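Local atomic coordinates of probable signal peptide protein (Ralstonia solanacearum, PDB entry 2QGU), a protein that binds a phospholipid between its helices and a curved antiparallel sheet, and probably, like other MlaC proteins, carries phospholipids across the periplasm. Residues Ala29-Thr34 / Thr133-Arg138; Thr37-Val42 / Gln119-Lys124; Ser139-Asn144 / Val148-Arg153. The protein carries 13 engineered substitutions. All coordinates share one frame; numbering follows the deposited sequence.

Contact 1 (Ala29-Thr34 / Thr133-Arg138). Engineered in segment 29-34: Ala-33 (natural residue Thr).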
loop_
_atom_site.group_PDB
_atom_site.type_symbol
_atom_site.label_atom_id
_atom_site.label_comp_id
_atom_site.label_asym_id
_atom_site.label_seq_id
_atom_site.Cartn_x
_atom_site.Cartn_y
_atom_site.Cartn_z
ATOM N N ALA A 29 -19.959 6.694 4.275
ATOM C CA ALA A 29 -19.497 5.327 3.892
ATOM C C ALA A 29 -18.725 4.664 5.029
ATOM O O ALA A 29 -17.902 5.305 5.694
ATOM C CB ALA A 29 -18.644 5.385 2.625
ATOM N N ASP A 30 -18.989 3.379 5.251
ATOM C CA ASP A 30 -18.281 2.633 6.293
ATOM C C ASP A 30 -16.951 2.077 5.764
ATOM O O ASP A 30 -16.552 2.394 4.639
ATOM C CB ASP A 30 -19.176 1.549 6.924
ATOM C CG ASP A 30 -19.668 0.505 5.926
ATOM O OD1 ASP A 30 -19.091 0.369 4.824
ATOM O OD2 ASP A 30 -20.647 -0.207 6.259
ATOM N N ALA A 31 -16.259 1.271 6.562
ATOM C CA ALA A 31 -14.935 0.783 6.166
ATOM C C ALA A 31 -14.974 -0.025 4.875
ATOM O O ALA A 31 -14.173 0.217 3.965
ATOM C CB ALA A 31 -14.305 -0.028 7.281
ATOM N N GLN A 32 -15.910 -0.967 4.789
ATOM C CA GLN A 32 -15.981 -1.850 3.626
ATOM C C GLN A 32 -16.398 -1.085 2.373
ATOM O O GLN A 32 -15.876 -1.342 1.286
ATOM C CB GLN A 32 -16.895 -3.052 3.901
ATOM C CG GLN A 32 -16.831 -4.152 2.829
ATOM C CD GLN A 32 -16.768 -5.570 3.414
ATOM O OE1 GLN A 32 -15.990 -5.846 4.331
ATOM N NE2 GLN A 32 -17.582 -6.473 2.874
ATOM N N ALA A 33 -17.311 -0.126 2.531
ATOM C CA ALA A 33 -17.760 0.698 1.401
ATOM C C ALA A 33 -16.615 1.538 0.846
ATOM O O ALA A 33 -16.459 1.664 -0.370
ATOM C CB ALA A 33 -18.929 1.593 1.814
ATOM N N THR A 34 -15.809 2.092 1.746
ATOM C CA THR A 34 -14.648 2.897 1.381
ATOM C C THR A 34 -13.642 2.077 0.573
ATOM O O THR A 34 -13.166 2.513 -0.484
ATOM C CB THR A 34 -13.974 3.497 2.627
ATOM O OG1 THR A 34 -14.911 4.343 3.304
ATOM C CG2 THR A 34 -12.748 4.323 2.248
ATOM N N THR A 133 -13.373 1.133 15.196
ATOM C CA THR A 133 -12.659 2.164 14.435
ATOM C C THR A 133 -11.358 1.685 13.788
ATOM O O THR A 133 -10.698 2.444 13.079
ATOM C CB THR A 133 -12.355 3.392 15.302
ATOM O OG1 THR A 133 -11.629 2.972 16.459
ATOM C CG2 THR A 133 -13.651 4.101 15.715
ATOM N N ASP A 134 -10.985 0.432 14.043
ATOM C CA ASP A 134 -9.788 -0.150 13.449
ATOM C C ASP A 134 -10.117 -1.592 13.099
ATOM O O ASP A 134 -10.194 -2.460 13.976
ATOM C CB ASP A 134 -8.598 -0.054 14.407
ATOM C CG ASP A 134 -7.268 -0.109 13.685
ATOM O OD1 ASP A 134 -7.113 -0.950 12.781
ATOM O OD2 ASP A 134 -6.375 0.704 14.001
ATOM N N VAL A 135 -10.322 -1.835 11.811
ATOM C CA VAL A 135 -10.999 -3.054 11.350
ATOM C C VAL A 135 -10.276 -3.678 10.160
ATOM O O VAL A 135 -9.355 -3.079 9.595
ATOM C CB VAL A 135 -12.481 -2.759 10.968
ATOM C CG1 VAL A 135 -13.222 -2.101 12.139
ATOM C CG2 VAL A 135 -12.554 -1.876 9.736
ATOM N N VAL A 136 -10.702 -4.883 9.782
ATOM C CA VAL A 136 -10.178 -5.552 8.593
ATOM C C VAL A 136 -11.310 -5.768 7.596
ATOM O O VAL A 136 -12.407 -6.177 7.973
ATOM C CB VAL A 136 -9.482 -6.886 8.974
ATOM C CG1 VAL A 136 -9.161 -7.749 7.745
ATOM C CG2 VAL A 136 -8.209 -6.603 9.769
ATOM N N VAL A 137 -11.034 -5.455 6.333
ATOM C CA VAL A 137 -11.930 -5.751 5.214
ATOM C C VAL A 137 -11.264 -6.831 4.370
ATOM O O VAL A 137 -10.105 -6.682 3.970
ATOM C CB VAL A 137 -12.194 -4.486 4.360
ATOM C CG1 VAL A 137 -12.961 -4.823 3.079
ATOM C CG2 VAL A 137 -12.934 -3.428 5.181
ATOM N N ARG A 138 -11.985 -7.923 4.126
ATOM C CA ARG A 138 -11.419 -9.062 3.413
ATOM C C ARG A 138 -12.067 -9.228 2.045
ATOM O O ARG A 138 -13.275 -9.044 1.888
ATOM C CB ARG A 138 -11.567 -10.344 4.234
ATOM C CG ARG A 138 -10.968 -10.260 5.646
ATOM C CD ARG A 138 -10.873 -11.637 6.291
ATOM N NE ARG A 138 -9.906 -12.472 5.578
ATOM C CZ ARG A 138 -9.969 -13.794 5.475
ATOM N NH1 ARG A 138 -10.972 -14.477 6.017
ATOM N NH2 ARG A 138 -9.034 -14.436 4.792
HETATM O O HOH W 1 -14.618 -7.953 5.290
#
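The first turn of helix 31-47 packs against the start of strand 134-143 in a buried helix-on-sheet contact, apolar except at one edge. Ala-31 faces the strand and sets its CB on Val-135 CG2, 3.5 Å away. The small side chain of Ala-31 lets the helix start lie close to the strand, consistent with this short approach. Val-137, two residues along and on the same face of the strand, spreads its branches under the next position: CG2 lies beneath the backbone of Gln-32, 3.8 Å from Gln-32 CA, while CG1 meets the amide oxygen, Gln-32 OE1, at 3.4 Å. Gln-32 gets there because CG stands opposite its backbone N (chi1 -170°) and the chain then bends at chi2, carrying the amide over the valine. Its aliphatic part covers the valine while its polar end works at the edge: a water 2.7 Å from Gln-32 OE1 also accepts from the backbone N of Arg-138, and NE2 donates to the carbonyl of Lys-124. Just before the helix, Asp-30 is the N-cap; its OD1 takes the N-H of Ala-33, an engineered residue, at 2.9 Å and 158°. The carbonyl O of Asp-30 is gripped twice by Thr-34, whose backbone N and OG1 come from opposite faces of the carbonyl plane. Trp-161 of strand 160-168 touches both Ala-31 and Val-135, Phe-126 packs on Val-135 and Gln-32, and Tyr-123 of strand 120-123 touches Gln-32 and Val-137, so the helix start is seated among three strands of the sheet.

Contact 2 (Thr37-Val42 / Gln119-Lys124). Engineered in segment 119-124: Ala-122 (natural residue Ser). With PEF (di-palmitoyl-3-sn-phosphatidylethanolamine), chain B.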
loop_
_atom_site.group_PDB
_atom_site.type_symbol
_atom_site.label_atom_id
_atom_site.label_comp_id
_atom_site.label_asym_id
_atom_site.label_seq_id
_atom_site.Cartn_x
_atom_site.Cartn_y
_atom_site.Cartn_z
ATOM N N THR A 37 -15.219 1.043 -2.954
ATOM C CA THR A 37 -15.253 2.190 -3.858
ATOM C C THR A 37 -13.860 2.497 -4.420
ATOM O O THR A 37 -13.706 2.688 -5.631
ATOM C CB THR A 37 -15.859 3.426 -3.161
ATOM O OG1 THR A 37 -17.195 3.114 -2.750
ATOM C CG2 THR A 37 -15.893 4.628 -4.100
ATOM N N ALA A 38 -12.853 2.496 -3.547
ATOM C CA ALA A 38 -11.474 2.782 -3.941
ATOM C C ALA A 38 -10.914 1.730 -4.898
ATOM O O ALA A 38 -10.323 2.063 -5.924
ATOM C CB ALA A 38 -10.585 2.910 -2.712
ATOM N N VAL A 39 -11.110 0.458 -4.569
ATOM C CA VAL A 39 -10.604 -0.623 -5.413
ATOM C C VAL A 39 -11.297 -0.624 -6.779
ATOM O O VAL A 39 -10.643 -0.821 -7.806
ATOM C CB VAL A 39 -10.699 -1.991 -4.705
ATOM C CG1 VAL A 39 -10.340 -3.124 -5.661
ATOM C CG2 VAL A 39 -9.778 -2.013 -3.495
ATOM N N ASP A 40 -12.607 -0.388 -6.795
ATOM C CA ASP A 40 -13.345 -0.282 -8.059
ATOM C C ASP A 40 -12.817 0.864 -8.908
ATOM O O ASP A 40 -12.727 0.750 -10.129
ATOM C CB ASP A 40 -14.836 -0.053 -7.814
ATOM C CG ASP A 40 -15.562 -1.302 -7.364
ATOM O OD1 ASP A 40 -15.039 -2.422 -7.567
ATOM O OD2 ASP A 40 -16.676 -1.150 -6.813
ATOM N N ASP A 41 -12.486 1.970 -8.254
ATOM C CA ASP A 41 -11.941 3.141 -8.928
ATOM C C ASP A 41 -10.596 2.810 -9.577
ATOM O O ASP A 41 -10.372 3.128 -10.744
ATOM C CB ASP A 41 -11.815 4.287 -7.923
ATOM C CG ASP A 41 -11.639 5.636 -8.574
ATOM O OD1 ASP A 41 -11.875 5.769 -9.793
ATOM O OD2 ASP A 41 -11.266 6.575 -7.846
ATOM N N VAL A 42 -9.720 2.148 -8.824
ATOM C CA VAL A 42 -8.438 1.688 -9.350
ATOM C C VAL A 42 -8.636 0.790 -10.572
ATOM O O VAL A 42 -8.046 1.040 -11.629
ATOM C CB VAL A 42 -7.609 0.966 -8.257
ATOM C CG1 VAL A 42 -6.382 0.252 -8.857
ATOM C CG2 VAL A 42 -7.181 1.960 -7.187
ATOM N N GLN A 119 -10.194 -8.396 -14.177
ATOM C CA GLN A 119 -10.336 -8.712 -12.755
ATOM C C GLN A 119 -11.571 -8.091 -12.140
ATOM O O GLN A 119 -11.879 -6.926 -12.384
ATOM C CB GLN A 119 -9.115 -8.256 -11.959
ATOM C CG GLN A 119 -7.911 -9.162 -12.092
ATOM C CD GLN A 119 -7.058 -8.838 -13.297
ATOM O OE1 GLN A 119 -7.432 -8.020 -14.147
ATOM N NE2 GLN A 119 -5.902 -9.477 -13.379
ATOM N N THR A 120 -12.267 -8.897 -11.345
ATOM C CA THR A 120 -13.377 -8.444 -10.526
ATOM C C THR A 120 -13.070 -8.830 -9.082
ATOM O O THR A 120 -12.213 -9.675 -8.831
ATOM C CB THR A 120 -14.707 -9.092 -10.960
ATOM O OG1 THR A 120 -14.588 -10.515 -10.896
ATOM C CG2 THR A 120 -15.098 -8.661 -12.384
ATOM N N VAL A 121 -13.775 -8.217 -8.137
ATOM C CA VAL A 121 -13.510 -8.456 -6.719
ATOM C C VAL A 121 -14.798 -8.717 -5.943
ATOM O O VAL A 121 -15.803 -8.021 -6.128
ATOM C CB VAL A 121 -12.679 -7.296 -6.091
ATOM C CG1 VAL A 121 -13.341 -5.947 -6.336
ATOM C CG2 VAL A 121 -12.428 -7.525 -4.605
ATOM N N ALA A 122 -14.753 -9.740 -5.093
ATOM C CA ALA A 122 -15.857 -10.089 -4.217
ATOM C C ALA A 122 -15.397 -9.843 -2.790
ATOM O O ALA A 122 -14.249 -10.147 -2.438
ATOM C CB ALA A 122 -16.238 -11.537 -4.408
ATOM N N TYR A 123 -16.285 -9.277 -1.981
ATOM C CA TYR A 123 -15.989 -9.010 -0.579
ATOM C C TYR A 123 -16.568 -10.080 0.327
ATOM O O TYR A 123 -17.699 -10.543 0.134
ATOM C CB TYR A 123 -16.422 -7.582 -0.179
ATOM C CG TYR A 123 -15.518 -6.592 -0.861
ATOM C CD1 TYR A 123 -14.357 -6.138 -0.240
ATOM C CD2 TYR A 123 -15.764 -6.195 -2.174
ATOM C CE1 TYR A 123 -13.483 -5.276 -0.889
ATOM C CE2 TYR A 123 -14.889 -5.341 -2.837
ATOM C CZ TYR A 123 -13.755 -4.887 -2.190
ATOM O OH TYR A 123 -12.893 -4.048 -2.863
ATOM N N LYS A 124 -15.758 -10.492 1.294
ATOM C CA LYS A 124 -16.200 -11.410 2.328
ATOM C C LYS A 124 -17.002 -10.610 3.367
ATOM O O LYS A 124 -16.955 -9.373 3.375
ATOM C CB LYS A 124 -14.991 -12.114 2.953
ATOM C CG LYS A 124 -14.263 -13.039 1.970
ATOM C CD LYS A 124 -13.007 -13.614 2.593
ATOM C CE LYS A 124 -12.313 -14.535 1.603
ATOM N NZ LYS A 124 -11.073 -15.109 2.196
HETATM C C2 PEF B . -1.065 -10.526 -9.494
HETATM C C1 PEF B . -0.567 -11.833 -10.111
HETATM N N PEF B . 3.546 -13.950 -13.833
HETATM C C3 PEF B . -2.427 -10.187 -10.066
HETATM C C4 PEF B . 2.551 -12.985 -11.815
HETATM C C5 PEF B . 3.626 -13.917 -12.366
HETATM C C10 PEF B . -0.143 -10.024 -7.408
HETATM C C11 PEF B . -0.277 -9.833 -5.903
HETATM C C12 PEF B . -1.393 -8.833 -5.601
HETATM C C13 PEF B . -0.934 -7.435 -6.005
HETATM C C14 PEF B . -1.871 -6.366 -5.475
HETATM C C15 PEF B . -1.331 -4.986 -5.841
HETATM C C16 PEF B . -2.062 -3.897 -5.059
HETATM C C17 PEF B . -1.346 -2.556 -5.186
HETATM C C18 PEF B . -0.276 -2.405 -4.103
HETATM C C19 PEF B . -0.293 -0.995 -3.520
HETATM C C20 PEF B . 0.574 -0.050 -4.358
HETATM C C21 PEF B . 0.501 1.376 -3.819
HETATM C C22 PEF B . 1.363 1.529 -2.567
HETATM C C23 PEF B . 1.492 2.997 -2.163
HETATM C C24 PEF B . 0.467 3.369 -1.094
HETATM C C25 PEF B . 0.209 4.874 -1.085
HETATM C C30 PEF B . -4.222 -8.739 -9.785
HETATM C C31 PEF B . -4.964 -7.620 -9.375
HETATM C C32 PEF B . -4.252 -6.558 -8.833
HETATM C C33 PEF B . -5.151 -5.312 -8.704
HETATM C C34 PEF B . -5.623 -5.065 -7.262
HETATM C C35 PEF B . -5.853 -3.569 -6.967
HETATM C C36 PEF B . -5.905 -3.323 -5.591
HETATM C C37 PEF B . -5.932 -1.960 -5.277
HETATM C C38 PEF B . -5.984 -1.775 -3.891
HETATM C C39 PEF B . -5.859 -0.302 -3.478
HETATM C C40 PEF B . -5.642 -0.144 -1.960
HETATM C C41 PEF B . -4.149 -0.209 -1.586
HETATM C C42 PEF B . -3.870 0.452 -0.232
HETATM C C43 PEF B . -2.522 -0.001 0.346
HETATM C C44 PEF B . -2.187 0.745 1.643
HETATM C C45 PEF B . -0.844 0.290 2.220
HETATM O O4 PEF B . 0.856 -9.595 -7.993
HETATM O O5 PEF B . -4.864 -9.672 -10.258
HETATM O O2 PEF B . -1.153 -10.665 -8.065
HETATM O O3 PEF B . -2.857 -8.855 -9.686
HETATM O O1P PEF B . -1.170 -13.679 -12.520
HETATM O O2P PEF B . 0.486 -12.186 -13.774
HETATM O O3P PEF B . -0.172 -11.594 -11.464
HETATM O O4P PEF B . 1.265 -13.624 -11.906
HETATM P P PEF B . 0.021 -12.794 -12.514
HETATM O O HOH W 2 -13.915 -3.152 -5.127
#
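Helix 37-42 and strand 120-123 run nearly antiparallel, at 171°, with their axes 9.7 Å apart, too far for backbone bonding, so side chains and a water make the contact. Val-39 does most of this. Its CB lies 3.5 Å from Tyr-123 OH, so the phenol meets the valine with its hydroxyl end. Its CG1 reaches Val-121 CG1 at 4.2 Å, a looser apolar touch that holds for one of two conformers of Val-121 and is therefore doubtful. The other branch, CG2, turns to the lipid and lies 3.8 Å from PEF C38, in one of the acyl chains. A branched, wholly apolar residue suits this place, since it offers a methyl to the strand and another to the palmitoyl chain. Polar atoms are bridged by water instead. One water accepts from Tyr-123 OH at 2.6 Å, lying in the plane of the ring at its edge, and donates to Asp-40 OD1 at 2.8 Å. With CG of Asp-40 opposite its carbonyl carbon (chi1 -75°), the carboxylate swings toward the strand. The second oxygen, OD2, forms a salt bridge with Lys-36 one turn earlier, which probably stabilises the charged form. At the beginning of the strand segment, the bent chain of Gln-119 brings NE2 to the ester carbonyl oxygen PEF O5 in a weak, strongly bent bond of 3.3 Å. Together these residues form part of the wall of a phospholipid pocket, a long helix lying along the edge strand of an antiparallel sheet with the acyl chains between them, consistent with the MlaC family.

Contact 3 (Ser139-Asn144 / Val148-Arg153). With PEF (di-palmitoyl-3-sn-phosphatidylethanolamine), chain B.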
loop_
_atom_site.group_PDB
_atom_site.type_symbol
_atom_site.label_atom_id
_atom_site.label_comp_id
_atom_site.label_asym_id
_atom_site.label_seq_id
_atom_site.Cartn_x
_atom_site.Cartn_y
_atom_site.Cartn_z
ATOM N N SER A 139 -11.259 -9.581 1.049
ATOM C CA SER A 139 -11.751 -9.680 -0.320
ATOM C C SER A 139 -10.997 -10.733 -1.122
ATOM O O SER A 139 -9.917 -11.187 -0.724
ATOM C CB SER A 139 -11.657 -8.321 -1.029
ATOM O OG SER A 139 -10.347 -8.074 -1.526
ATOM N N THR A 140 -11.590 -11.110 -2.254
ATOM C CA THR A 140 -10.984 -12.047 -3.192
ATOM C C THR A 140 -11.089 -11.464 -4.594
ATOM O O THR A 140 -12.193 -11.183 -5.080
ATOM C CB THR A 140 -11.705 -13.419 -3.181
ATOM O OG1 THR A 140 -11.836 -13.914 -1.840
ATOM C CG2 THR A 140 -10.938 -14.425 -4.021
ATOM N N VAL A 141 -9.943 -11.280 -5.235
ATOM C CA VAL A 141 -9.884 -10.839 -6.624
ATOM C C VAL A 141 -9.930 -12.083 -7.508
ATOM O O VAL A 141 -9.207 -13.053 -7.253
ATOM C CB VAL A 141 -8.581 -10.052 -6.908
ATOM C CG1 VAL A 141 -8.502 -9.625 -8.371
ATOM C CG2 VAL A 141 -8.487 -8.834 -5.999
ATOM N N ASN A 142 -10.786 -12.067 -8.531
ATOM C CA ASN A 142 -10.724 -13.101 -9.557
ATOM C C ASN A 142 -9.649 -12.732 -10.573
ATOM O O ASN A 142 -9.839 -11.832 -11.391
ATOM C CB ASN A 142 -12.069 -13.291 -10.262
ATOM C CG ASN A 142 -11.981 -14.298 -11.391
ATOM O OD1 ASN A 142 -11.142 -15.201 -11.361
ATOM N ND2 ASN A 142 -12.830 -14.141 -12.402
ATOM N N ASN A 143 -8.511 -13.419 -10.490
ATOM C CA ASN A 143 -7.386 -13.178 -11.381
ATOM C C ASN A 143 -7.318 -14.248 -12.456
ATOM O O ASN A 143 -6.599 -15.236 -12.311
ATOM C CB ASN A 143 -6.074 -13.148 -10.583
ATOM C CG ASN A 143 -4.861 -12.882 -11.461
ATOM O OD1 ASN A 143 -4.910 -12.056 -12.369
ATOM N ND2 ASN A 143 -3.764 -13.591 -11.195
ATOM N N ASN A 144 -8.075 -14.044 -13.536
ATOM C CA ASN A 144 -8.134 -15.006 -14.647
ATOM C C ASN A 144 -8.443 -16.421 -14.134
ATOM O O ASN A 144 -7.847 -17.404 -14.589
ATOM C CB ASN A 144 -6.828 -15.000 -15.469
ATOM C CG ASN A 144 -6.392 -13.601 -15.895
ATOM O OD1 ASN A 144 -5.301 -13.141 -15.540
ATOM N ND2 ASN A 144 -7.236 -12.924 -16.664
ATOM N N VAL A 148 -7.382 -14.544 -5.636
ATOM C CA VAL A 148 -6.284 -13.792 -5.032
ATOM C C VAL A 148 -6.829 -13.027 -3.825
ATOM O O VAL A 148 -7.635 -12.110 -3.979
ATOM C CB VAL A 148 -5.633 -12.823 -6.061
ATOM C CG1 VAL A 148 -4.580 -11.939 -5.414
ATOM C CG2 VAL A 148 -5.011 -13.606 -7.218
ATOM N N ALA A 149 -6.403 -13.418 -2.626
ATOM C CA ALA A 149 -6.878 -12.778 -1.399
ATOM C C ALA A 149 -6.217 -11.415 -1.207
ATOM O O ALA A 149 -4.986 -11.291 -1.235
ATOM C CB ALA A 149 -6.588 -13.664 -0.208
ATOM N N LEU A 150 -7.041 -10.391 -1.008
ATOM C CA LEU A 150 -6.533 -9.087 -0.599
ATOM C C LEU A 150 -7.330 -8.628 0.598
ATOM O O LEU A 150 -8.542 -8.452 0.500
ATOM C CB LEU A 150 -6.626 -8.045 -1.728
ATOM C CG LEU A 150 -5.746 -8.228 -2.974
ATOM C CD1 LEU A 150 -6.005 -7.096 -3.965
ATOM C CD2 LEU A 150 -4.262 -8.333 -2.624
ATOM N N ASP A 151 -6.651 -8.447 1.726
ATOM C CA ASP A 151 -7.303 -7.904 2.921
ATOM C C ASP A 151 -6.709 -6.539 3.236
ATOM O O ASP A 151 -5.583 -6.245 2.840
ATOM C CB ASP A 151 -7.142 -8.824 4.134
ATOM C CG ASP A 151 -7.763 -10.197 3.935
ATOM O OD1 ASP A 151 -8.487 -10.423 2.940
ATOM O OD2 ASP A 151 -7.523 -11.045 4.815
ATOM N N TYR A 152 -7.470 -5.727 3.962
ATOM C CA TYR A 152 -7.078 -4.351 4.243
ATOM C C TYR A 152 -7.300 -4.022 5.695
ATOM O O TYR A 152 -8.321 -4.410 6.262
ATOM C CB TYR A 152 -7.919 -3.381 3.406
ATOM C CG TYR A 152 -7.887 -3.685 1.937
ATOM C CD1 TYR A 152 -6.951 -3.074 1.106
ATOM C CD2 TYR A 152 -8.785 -4.593 1.373
ATOM C CE1 TYR A 152 -6.906 -3.354 -0.247
ATOM C CE2 TYR A 152 -8.751 -4.886 0.008
ATOM C CZ TYR A 152 -7.802 -4.260 -0.794
ATOM O OH TYR A 152 -7.725 -4.514 -2.148
ATOM N N ARG A 153 -6.351 -3.316 6.302
ATOM C CA ARG A 153 -6.591 -2.698 7.601
ATOM C C ARG A 153 -7.079 -1.281 7.361
ATOM O O ARG A 153 -6.505 -0.543 6.553
ATOM C CB ARG A 153 -5.340 -2.711 8.485
ATOM C CG ARG A 153 -4.944 -4.092 8.968
ATOM C CD ARG A 153 -4.145 -4.040 10.260
ATOM N NE ARG A 153 -3.808 -5.385 10.719
ATOM C CZ ARG A 153 -4.589 -6.148 11.481
ATOM N NH1 ARG A 153 -5.769 -5.707 11.902
ATOM N NH2 ARG A 153 -4.181 -7.360 11.832
HETATM C C2 PEF B . -1.065 -10.526 -9.494
HETATM C C1 PEF B . -0.567 -11.833 -10.111
HETATM N N PEF B . 3.546 -13.950 -13.833
HETATM C C3 PEF B . -2.427 -10.187 -10.066
HETATM C C4 PEF B . 2.551 -12.985 -11.815
HETATM C C5 PEF B . 3.626 -13.917 -12.366
HETATM C C10 PEF B . -0.143 -10.024 -7.408
HETATM C C11 PEF B . -0.277 -9.833 -5.903
HETATM C C12 PEF B . -1.393 -8.833 -5.601
HETATM C C13 PEF B . -0.934 -7.435 -6.005
HETATM C C14 PEF B . -1.871 -6.366 -5.475
HETATM C C15 PEF B . -1.331 -4.986 -5.841
HETATM C C16 PEF B . -2.062 -3.897 -5.059
HETATM C C17 PEF B . -1.346 -2.556 -5.186
HETATM C C18 PEF B . -0.276 -2.405 -4.103
HETATM C C19 PEF B . -0.293 -0.995 -3.520
HETATM C C20 PEF B . 0.574 -0.050 -4.358
HETATM C C21 PEF B . 0.501 1.376 -3.819
HETATM C C22 PEF B . 1.363 1.529 -2.567
HETATM C C23 PEF B . 1.492 2.997 -2.163
HETATM C C24 PEF B . 0.467 3.369 -1.094
HETATM C C25 PEF B . 0.209 4.874 -1.085
HETATM C C30 PEF B . -4.222 -8.739 -9.785
HETATM C C31 PEF B . -4.964 -7.620 -9.375
HETATM C C32 PEF B . -4.252 -6.558 -8.833
HETATM C C33 PEF B . -5.151 -5.312 -8.704
HETATM C C34 PEF B . -5.623 -5.065 -7.262
HETATM C C35 PEF B . -5.853 -3.569 -6.967
HETATM C C36 PEF B . -5.905 -3.323 -5.591
HETATM C C37 PEF B . -5.932 -1.960 -5.277
HETATM C C38 PEF B . -5.984 -1.775 -3.891
HETATM C C39 PEF B . -5.859 -0.302 -3.478
HETATM C C40 PEF B . -5.642 -0.144 -1.960
HETATM C C41 PEF B . -4.149 -0.209 -1.586
HETATM C C42 PEF B . -3.870 0.452 -0.232
HETATM C C43 PEF B . -2.522 -0.001 0.346
HETATM C C44 PEF B . -2.187 0.745 1.643
HETATM C C45 PEF B . -0.844 0.290 2.220
HETATM O O4 PEF B . 0.856 -9.595 -7.993
HETATM O O5 PEF B . -4.864 -9.672 -10.258
HETATM O O2 PEF B . -1.153 -10.665 -8.065
HETATM O O3 PEF B . -2.857 -8.855 -9.686
HETATM O O1P PEF B . -1.170 -13.679 -12.520
HETATM O O2P PEF B . 0.486 -12.186 -13.774
HETATM O O3P PEF B . -0.172 -11.594 -11.464
HETATM O O4P PEF B . 1.265 -13.624 -11.906
HETATM P P PEF B . 0.021 -12.794 -12.514
HETATM O O HOH W 3 -10.111 -5.657 -2.923
HETATM O O HOH W 4 -9.424 -12.740 1.735
#
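Val-141 and Leu-150 meet across neighbouring strands, their side chains set obliquely, with Val-141 CG2 3.6 Å from Leu-150 CD1. Both lie on the face of the sheet that looks to the lipid, and the same leucine methyl also packs on the acyl chain, 3.9 Å from PEF C34. Val-148, paired with Val-141, adds its CG2 against Asn-143 CB at 3.6 Å. Branched residues suit such a face, giving an apolar bed for the acyl chains. Near the headgroup, Asn-143 brings a polar amide. With CG opposite the backbone N (chi1 -179°), this amide leans toward the lipid phosphate, and ND2 donates to PEF O1P at 2.9 Å in a fairly straight bond (163°). Its OD1 accepts from Gln-119 NE2 and ND2 also bonds Glu-146, partners that fix the rotation of the amide. Farther along, Ser-139 tucks OG between its own backbone N and carbonyl carbon (chi1 82°), from where it donates to Leu-150 O at 2.7 Å, in the carbonyl plane and on a lone pair. A water links this OG to Tyr-152 OH; the serine oxygen sits at the edge of the tyrosine ring, and the tyrosine hydroxyl lies 3.7 Å from PEF C38. On the opposite face, Asp-151 OD1 is joined to Ser-139 O by another water, while its OD2 forms a salt bridge with Arg-138. The backbones pair antiparallel, Val-141 with Val-148 and Ser-139 with Leu-150 as hydrogen-bonded pairs and Thr-140 with Ala-149 as a non-hydrogen-bonded one. This is a beta hairpin whose concave, lipid-facing side lines the phospholipid pocket.

How the contacts relate
All three contacts bear on one antiparallel sheet whose first three strands, 120-123, 134-143 and 146-157, lie side by side in that order. Contacts 1 and 2 both belong to helix 31-47, which lies over this sheet; their centres are about 13 Å apart, and along the chain contact 2 falls within the span between the segments of contact 1. Contact 3 comes later in sequence and shares strand 134-143 with contact 1, their centres about 15 Å apart, but only about 8 Å separates its centre from that of contact 2. Both touch the bound lipid, contact 2 from helix and strand segment alike, contact 3 from the sheet, whereas contact 1 joins the helix start to the sheet, the Val-137 side chain about 10 Å from the lipid.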